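Local coordinates for protein carbohydrate kinase, pfkB family (PDB 3KTN) that is probably a sugar kinase of the PfkB (ribokinase) family, putatively phosphorylating 2-keto-3-deoxygluconate, and binds a magnesium ion, at residues 131-136 with 151-156; 186-191 with 231-236; 203-208 with 223-228. All blocks are in the same frame, centred on the assembly; numbering follows the deposited sequence.

Interaction 1. Residues 131-136 with 151-156; sequences DMVHIC and LILAQK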
# COMPACT_ATOMS: atom_id res chain seq x y z
N ASP A 131 -25.02 4.65 34.27
CA ASP A 131 -25.47 5.86 34.94
C ASP A 131 -26.00 6.87 33.93
O ASP A 131 -26.76 7.78 34.27
CB ASP A 131 -24.33 6.51 35.71
CG ASP A 131 -23.61 5.54 36.61
OD1 ASP A 131 -24.27 4.93 37.48
OD2 ASP A 131 -22.38 5.39 36.45
N MSE A 132 -25.59 6.70 32.68
CA MSE A 132 -25.99 7.60 31.61
C MSE A 132 -26.15 6.84 30.31
O MSE A 132 -25.42 5.89 30.05
CB MSE A 132 -24.93 8.70 31.45
CG MSE A 132 -25.26 9.77 30.43
SE MSE A 132 -23.84 11.11 30.33
CE MSE A 132 -24.31 12.18 31.86
N VAL A 133 -27.11 7.25 29.49
CA VAL A 133 -27.34 6.60 28.21
C VAL A 133 -27.57 7.65 27.13
O VAL A 133 -28.39 8.56 27.29
CB VAL A 133 -28.56 5.64 28.27
CG1 VAL A 133 -29.80 6.39 28.70
CG2 VAL A 133 -28.77 5.00 26.90
N HIS A 134 -26.83 7.53 26.04
CA HIS A 134 -26.96 8.45 24.92
C HIS A 134 -27.73 7.79 23.80
O HIS A 134 -27.36 6.72 23.32
CB HIS A 134 -25.58 8.89 24.42
CG HIS A 134 -25.64 9.86 23.28
ND1 HIS A 134 -25.99 9.48 22.00
CD2 HIS A 134 -25.47 11.20 23.25
CE1 HIS A 134 -26.02 10.55 21.23
NE2 HIS A 134 -25.72 11.61 21.96
N ILE A 135 -28.82 8.42 23.39
CA ILE A 135 -29.66 7.91 22.33
C ILE A 135 -29.33 8.69 21.07
O ILE A 135 -29.58 9.89 20.99
CB ILE A 135 -31.16 8.07 22.70
CG1 ILE A 135 -31.45 7.26 23.97
CG2 ILE A 135 -32.04 7.60 21.56
CD1 ILE A 135 -32.89 7.33 24.45
N CYS A 136 -28.75 8.00 20.09
CA CYS A 136 -28.34 8.63 18.84
C CYS A 136 -29.53 9.07 18.02
O CYS A 136 -30.41 8.27 17.70
CB CYS A 136 -27.47 7.67 18.03
SG CYS A 136 -26.00 7.06 18.92
N LEU A 151 -37.41 5.45 21.72
CA LEU A 151 -38.40 6.08 22.58
C LEU A 151 -38.61 5.27 23.86
O LEU A 151 -38.62 5.82 24.96
CB LEU A 151 -39.72 6.24 21.83
CG LEU A 151 -39.59 7.20 20.64
CD1 LEU A 151 -40.86 7.20 19.80
CD2 LEU A 151 -39.29 8.59 21.15
N ILE A 152 -38.76 3.96 23.71
CA ILE A 152 -38.95 3.09 24.87
C ILE A 152 -37.74 3.16 25.80
O ILE A 152 -37.89 3.20 27.02
CB ILE A 152 -39.16 1.63 24.42
CG1 ILE A 152 -40.57 1.49 23.83
CG2 ILE A 152 -38.95 0.68 25.59
CD1 ILE A 152 -40.87 0.10 23.28
N LEU A 153 -36.55 3.19 25.23
CA LEU A 153 -35.33 3.25 26.03
C LEU A 153 -35.26 4.55 26.82
O LEU A 153 -34.85 4.55 27.99
CB LEU A 153 -34.09 3.13 25.14
CG LEU A 153 -32.74 3.37 25.82
CD1 LEU A 153 -32.59 2.47 27.03
CD2 LEU A 153 -31.63 3.11 24.81
N ALA A 154 -35.63 5.66 26.19
CA ALA A 154 -35.60 6.96 26.84
C ALA A 154 -36.57 6.96 28.02
O ALA A 154 -36.22 7.37 29.13
CB ALA A 154 -35.97 8.06 25.85
N GLN A 155 -37.80 6.51 27.78
CA GLN A 155 -38.82 6.44 28.82
C GLN A 155 -38.31 5.60 29.98
O GLN A 155 -38.39 6.00 31.14
CB GLN A 155 -40.10 5.81 28.28
CG GLN A 155 -40.88 6.70 27.33
CD GLN A 155 -41.85 5.92 26.47
OE1 GLN A 155 -42.43 4.93 26.91
NE2 GLN A 155 -42.04 6.37 25.24
N LYS A 156 -37.76 4.43 29.66
CA LYS A 156 -37.23 3.53 30.67
C LYS A 156 -36.08 4.19 31.43
O LYS A 156 -36.07 4.20 32.67
CB LYS A 156 -36.75 2.24 30.02
CG LYS A 156 -37.45 1.00 30.53
CD LYS A 156 -37.90 0.09 29.39
CE LYS A 156 -38.60 -1.15 29.92
NZ LYS A 156 -39.17 -2.00 28.83
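Ile-135 reaches from the strand to the helix and ends on Ala-154 and Leu-153. CG1 lies anti to the carbonyl carbon (chi1 -62°), and the extended chain beyond it carries CD1 out to the helix. CD1 meets Ala-154 CB at 3.5 Å, a tight carbon pair. It also lies 3.6 Å from Ala-154 CA, so the methyl sits close against the helix backbone. The small alanine side chain permits this approach. The same CD1 is 4.2 Å from Leu-153 CG.

Two residues earlier, Val-133 faces the helix from the same side of the strand. Its CG2 meets Leu-153 CD2 at 4.0 Å. The two side chains lie alongside, pointing opposite ways. Leu-153 reaches toward the strand with CG anti to the backbone N (chi1 172°). CG faces Ile-135 and CD2 faces Val-133.

The short axes of strand 132-135 and helix 151-156 approach to 9.6 Å and run nearly antiparallel, at 155°. Helix 144-159 links the neighbouring parallel strands 132-135 and 163-167. This is a beta-alpha-beta crossover of the alpha/beta core, with the helix packed back on the first strand. Ile-190 of helix 177-190 touches both Ile-135 and Ala-154.

No hydrogen bond crosses between the segments. All four touching residues are buried and apolar, so van der Waals packing, probably with the hydrophobic effect, holds the helix to the strand.

Interaction 2. Residues 186-191 with 231-236; sequences QYERIL and SQYNLE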
# COMPACT_ATOMS: atom_id res chain seq x y z
N GLN A 186 -41.23 13.17 15.96
CA GLN A 186 -40.47 12.16 16.67
C GLN A 186 -39.54 12.77 17.71
O GLN A 186 -39.39 12.22 18.80
CB GLN A 186 -39.68 11.31 15.67
CG GLN A 186 -40.51 10.93 14.45
CD GLN A 186 -41.88 10.38 14.82
OE1 GLN A 186 -42.82 10.48 14.03
NE2 GLN A 186 -41.99 9.79 16.00
N TYR A 187 -38.94 13.90 17.39
CA TYR A 187 -38.05 14.57 18.33
C TYR A 187 -38.86 15.10 19.52
O TYR A 187 -38.43 15.02 20.67
CB TYR A 187 -37.30 15.71 17.63
CG TYR A 187 -36.08 15.26 16.84
CD1 TYR A 187 -36.14 14.17 15.97
CD2 TYR A 187 -34.87 15.94 16.96
CE1 TYR A 187 -35.02 13.76 15.24
CE2 TYR A 187 -33.74 15.54 16.23
CZ TYR A 187 -33.83 14.45 15.37
OH TYR A 187 -32.72 14.06 14.65
N GLU A 188 -40.04 15.65 19.23
CA GLU A 188 -40.88 16.19 20.29
C GLU A 188 -41.28 15.09 21.26
O GLU A 188 -41.48 15.35 22.44
CB GLU A 188 -42.13 16.86 19.68
CG GLU A 188 -41.77 18.00 18.75
CD GLU A 188 -42.97 18.75 18.20
OE1 GLU A 188 -43.98 18.10 17.85
OE2 GLU A 188 -42.90 20.00 18.11
N ARG A 189 -41.34 13.86 20.77
CA ARG A 189 -41.70 12.73 21.61
C ARG A 189 -40.59 12.30 22.57
O ARG A 189 -40.86 11.88 23.69
CB ARG A 189 -42.11 11.54 20.74
CG ARG A 189 -43.33 11.80 19.88
CD ARG A 189 -43.61 10.64 18.95
NE ARG A 189 -43.91 9.41 19.67
CZ ARG A 189 -44.20 8.26 19.07
NH1 ARG A 189 -44.25 8.19 17.75
NH2 ARG A 189 -44.46 7.18 19.80
N ILE A 190 -39.33 12.40 22.13
CA ILE A 190 -38.22 11.99 22.99
C ILE A 190 -37.65 13.10 23.85
O ILE A 190 -37.18 12.86 24.97
CB ILE A 190 -37.06 11.36 22.17
CG1 ILE A 190 -36.09 10.62 23.10
CG2 ILE A 190 -36.30 12.46 21.42
CD1 ILE A 190 -34.99 9.85 22.38
N LEU A 191 -37.69 14.33 23.35
CA LEU A 191 -37.16 15.47 24.09
C LEU A 191 -37.60 15.59 25.54
O LEU A 191 -36.82 16.00 26.40
CB LEU A 191 -37.46 16.76 23.33
CG LEU A 191 -36.53 16.97 22.12
CD1 LEU A 191 -37.04 18.08 21.21
CD2 LEU A 191 -35.14 17.29 22.64
N SER A 231 -36.34 25.13 28.87
CA SER A 231 -37.27 25.09 29.99
C SER A 231 -38.52 24.32 29.61
O SER A 231 -39.14 23.67 30.46
CB SER A 231 -37.62 26.51 30.45
OG SER A 231 -38.11 27.29 29.38
N GLN A 232 -38.90 24.38 28.34
CA GLN A 232 -40.07 23.66 27.87
C GLN A 232 -39.94 22.15 28.08
O GLN A 232 -40.93 21.46 28.37
CB GLN A 232 -40.30 23.91 26.39
CG GLN A 232 -41.49 23.17 25.85
CD GLN A 232 -41.59 23.28 24.35
OE1 GLN A 232 -41.25 24.31 23.78
NE2 GLN A 232 -42.08 22.23 23.71
N TYR A 233 -38.73 21.62 27.93
CA TYR A 233 -38.50 20.19 28.12
C TYR A 233 -37.70 19.97 29.39
O TYR A 233 -37.33 18.85 29.72
CB TYR A 233 -37.76 19.62 26.91
CG TYR A 233 -38.56 19.69 25.63
CD1 TYR A 233 -39.59 18.79 25.38
CD2 TYR A 233 -38.28 20.67 24.67
CE1 TYR A 233 -40.33 18.86 24.20
CE2 TYR A 233 -39.02 20.74 23.49
CZ TYR A 233 -40.04 19.84 23.26
OH TYR A 233 -40.76 19.90 22.09
N ASN A 234 -37.45 21.07 30.10
CA ASN A 234 -36.69 21.06 31.34
C ASN A 234 -35.32 20.40 31.18
O ASN A 234 -34.85 19.67 32.05
CB ASN A 234 -37.49 20.35 32.44
CG ASN A 234 -36.89 20.55 33.82
OD1 ASN A 234 -36.39 21.63 34.15
ND2 ASN A 234 -36.92 19.50 34.64
N LEU A 235 -34.68 20.69 30.04
CA LEU A 235 -33.36 20.15 29.75
C LEU A 235 -32.34 20.73 30.71
O LEU A 235 -32.50 21.85 31.19
CB LEU A 235 -32.96 20.50 28.31
CG LEU A 235 -33.93 20.03 27.23
CD1 LEU A 235 -33.45 20.52 25.87
CD2 LEU A 235 -34.04 18.51 27.26
N GLU A 236 -31.30 19.96 30.99
CA GLU A 236 -30.24 20.39 31.89
C GLU A 236 -29.10 21.10 31.14
O GLU A 236 -28.62 22.15 31.57
CB GLU A 236 -29.69 19.18 32.66
CG GLU A 236 -28.61 19.50 33.66
CD GLU A 236 -28.17 18.28 34.42
OE1 GLU A 236 -28.72 17.19 34.15
OE2 GLU A 236 -27.28 18.40 35.28
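Leu-191 and Tyr-233 bring the two backbones closest, with their CA atoms 6.3 Å apart. In 186-191, Leu-191 N bonds to Tyr-187 O at 2.9 Å. In 231-236 the helix closes in a Schellman motif. Asn-234 is its C-prime residue, with phi at +55°. Asn-234 N bonds weakly to Ser-231 O, and Leu-235 N turns back to Met-230 O. Asn-234 is the first residue to leave helical angles, and Leu-235 follows in extended form.

The main side-chain contact is a CH-pi interaction. Leu-191 CB lies over one face of the Tyr-233 ring, 3.7 Å from its centroid and 16° off the ring normal. Its nearest ring atom is Tyr-233 CD1, at 3.6 Å. Leu-191 CD1 lies on the same face above the CE2-CZ side, 4.0 Å from Tyr-233 CZ. Gln-232 CG lies toward the rim of the opposite face.

Tyr-233 has CG anti to its carbonyl carbon (chi1 -64°), and the ring extends toward helix 177-190. Its hydroxyl arrives beside the aliphatic part of Glu-188, with OH 4.0 Å from Glu-188 CG. This is a van der Waals approach. Leu-235 adds a smaller contact, its CD2 3.8 Å from Leu-191 O.

No hydrogen bond joins the segments. Phe-229 touches Leu-191, Tyr-233 and Leu-235, and Pro-192 also packs on Tyr-233. The contact joins the C-terminal ends of two helices, 177-190 and 218-233, which lead into the parallel strands 196-198 and 237-245. Such helix-to-strand connections are characteristic of the alpha/beta core of the ribokinase fold.

Interaction 3. Residues 203-208 with 223-228; sequences DLVELL and TELIQR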
# COMPACT_ATOMS: atom_id res chain seq x y z
N ASP A 203 -31.45 24.19 14.25
CA ASP A 203 -32.28 23.00 14.42
C ASP A 203 -33.60 23.42 15.06
O ASP A 203 -34.68 23.04 14.60
CB ASP A 203 -31.59 21.96 15.31
CG ASP A 203 -30.47 21.22 14.60
OD1 ASP A 203 -30.69 20.76 13.46
OD2 ASP A 203 -29.38 21.09 15.19
N LEU A 204 -33.50 24.22 16.12
CA LEU A 204 -34.68 24.69 16.83
C LEU A 204 -35.63 25.44 15.89
O LEU A 204 -36.83 25.18 15.88
CB LEU A 204 -34.26 25.60 17.98
CG LEU A 204 -33.24 24.97 18.93
CD1 LEU A 204 -32.90 25.93 20.05
CD2 LEU A 204 -33.80 23.66 19.48
N VAL A 205 -35.07 26.34 15.09
CA VAL A 205 -35.87 27.13 14.16
C VAL A 205 -36.37 26.34 12.94
O VAL A 205 -37.57 26.26 12.70
CB VAL A 205 -35.07 28.36 13.67
CG1 VAL A 205 -35.86 29.11 12.60
CG2 VAL A 205 -34.77 29.28 14.84
N GLU A 206 -35.44 25.76 12.19
CA GLU A 206 -35.79 25.01 10.99
C GLU A 206 -36.45 23.66 11.17
O GLU A 206 -37.23 23.24 10.32
CB GLU A 206 -34.55 24.83 10.12
CG GLU A 206 -34.08 26.09 9.43
CD GLU A 206 -32.86 25.86 8.58
OE1 GLU A 206 -32.88 24.89 7.77
OE2 GLU A 206 -31.88 26.63 8.70
N LEU A 207 -36.14 22.97 12.26
CA LEU A 207 -36.75 21.66 12.48
C LEU A 207 -37.90 21.68 13.47
O LEU A 207 -38.98 21.17 13.18
CB LEU A 207 -35.69 20.65 12.95
CG LEU A 207 -36.26 19.26 13.28
CD1 LEU A 207 -36.90 18.66 12.04
CD2 LEU A 207 -35.15 18.36 13.81
N LEU A 208 -37.66 22.28 14.63
CA LEU A 208 -38.67 22.35 15.67
C LEU A 208 -39.62 23.53 15.49
O LEU A 208 -40.45 23.81 16.36
CB LEU A 208 -38.00 22.41 17.04
CG LEU A 208 -37.11 21.20 17.37
CD1 LEU A 208 -36.55 21.36 18.77
CD2 LEU A 208 -37.90 19.91 17.26
N THR A 223 -30.03 33.64 23.04
CA THR A 223 -30.20 33.00 24.33
C THR A 223 -31.67 32.81 24.72
O THR A 223 -32.04 31.78 25.28
CB THR A 223 -29.50 33.82 25.44
OG1 THR A 223 -28.12 34.00 25.11
CG2 THR A 223 -29.60 33.09 26.78
N GLU A 224 -32.50 33.81 24.43
CA GLU A 224 -33.93 33.74 24.76
C GLU A 224 -34.57 32.52 24.10
O GLU A 224 -35.31 31.78 24.74
CB GLU A 224 -34.64 35.02 24.31
CG GLU A 224 -36.06 35.20 24.86
CD GLU A 224 -37.09 34.28 24.22
OE1 GLU A 224 -37.14 34.18 22.98
OE2 GLU A 224 -37.87 33.66 24.97
N LEU A 225 -34.29 32.34 22.81
CA LEU A 225 -34.85 31.22 22.07
C LEU A 225 -34.41 29.86 22.63
O LEU A 225 -35.24 28.97 22.82
CB LEU A 225 -34.45 31.32 20.60
CG LEU A 225 -34.73 30.09 19.72
CD1 LEU A 225 -36.13 29.57 19.97
CD2 LEU A 225 -34.56 30.48 18.26
N ILE A 226 -33.12 29.71 22.90
CA ILE A 226 -32.58 28.46 23.41
C ILE A 226 -33.00 28.09 24.82
O ILE A 226 -33.37 26.95 25.09
CB ILE A 226 -31.03 28.47 23.32
CG1 ILE A 226 -30.61 28.49 21.85
CG2 ILE A 226 -30.45 27.25 24.02
CD1 ILE A 226 -29.12 28.63 21.63
N GLN A 227 -32.95 29.05 25.74
CA GLN A 227 -33.34 28.75 27.11
C GLN A 227 -34.85 28.54 27.22
O GLN A 227 -35.33 27.96 28.18
CB GLN A 227 -32.87 29.86 28.05
CG GLN A 227 -31.36 30.00 28.06
CD GLN A 227 -30.86 30.98 29.10
OE1 GLN A 227 -31.30 32.13 29.14
NE2 GLN A 227 -29.94 30.52 29.94
N ARG A 228 -35.57 29.01 26.21
CA ARG A 228 -37.02 28.85 26.16
C ARG A 228 -37.27 27.38 25.80
O ARG A 228 -38.06 26.69 26.44
CB ARG A 228 -37.61 29.78 25.09
CG ARG A 228 -39.04 30.22 25.34
CD ARG A 228 -39.46 31.26 24.31
NE ARG A 228 -39.76 30.66 23.01
CZ ARG A 228 -39.65 31.29 21.85
NH1 ARG A 228 -39.23 32.55 21.80
NH2 ARG A 228 -39.97 30.67 20.72
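Leu-225 and Ile-226 carry the helix 223-228 side of this contact and meet Val-205 and Leu-204. Residues 223-228 begin with Thr-223, whose O accepts the backbone bond from Gln-227 N. Glu-224 follows and serves its own helix. Its OE1 forms a salt bridge with Arg-228 NH1 at 2.9 Å, one turn on. The hydrogen bond within that pair is weak, with an N-H...O angle of 125°.

Leu-225 is the first residue to cross to 203-208. Its CG is anti to the backbone N (chi1 169°), which sends the branch out toward helix 203-206. CD2 meets Val-205 CG2 at 3.6 Å, with the two side chains crossing at about a right angle. The other methyl, CD1, lies 4.0 Å above the plane of the Arg-228 guanidinium, toward its rim. One leucine thus packs across the contact with one methyl and against its own helix with the other.

Ile-226 comes next. Its CG1 meets Leu-204 CD1 at 3.9 Å, again with side chains crossing at roughly a right angle. Leu-204 points toward helix 223-228. Its CD1 is anti to CA (chi2 -179°), the far methyl, and is the one that touches. The nearest CA atoms, those of Leu-204 and Ile-226, are 7.9 Å apart. Gln-227 and Arg-228 complete the turn. Arg-228 NH2 also bonds to Ile-211 O in the loop between the helices.

No hydrogen bond links the segments. Phe-229, next along helix 218-233, touches Leu-204 and Leu-208, while Phe-210 packs on Leu-225. Helix 201-206 packs on helix 218-233, and the turn after it, Leu-207 and Leu-208, packs on helix 177-190. Strand 250-257 meets helix 218-233 through Tyr-257, on which Ile-226 rests.

Interactions 1 and 3 are buried, and interaction 2 is partly buried. None has a hydrogen bond across it. Interaction 1 packs a helix on a central strand with aliphatic groups alone. Interaction 2 adds an aromatic face and the aliphatic part of a glutamate beside the tyrosine hydroxyl. Interaction 3 returns to aliphatic packing, between two helices. Helix 218-233 serves both interactions 2 and 3, and interaction 3 is nested within the chain loop that interaction 2 closes. Ile-190 of helix 177-190 joins interaction 1 to interaction 2: its CB is 3.7 Å from Leu-151 CD2. Tyr-187 and Leu-191 touch Leu-207 and Leu-208, joining interactions 2 and 3. Interactions 1 and 3 do not touch; their nearest atoms are about 12 Å apart.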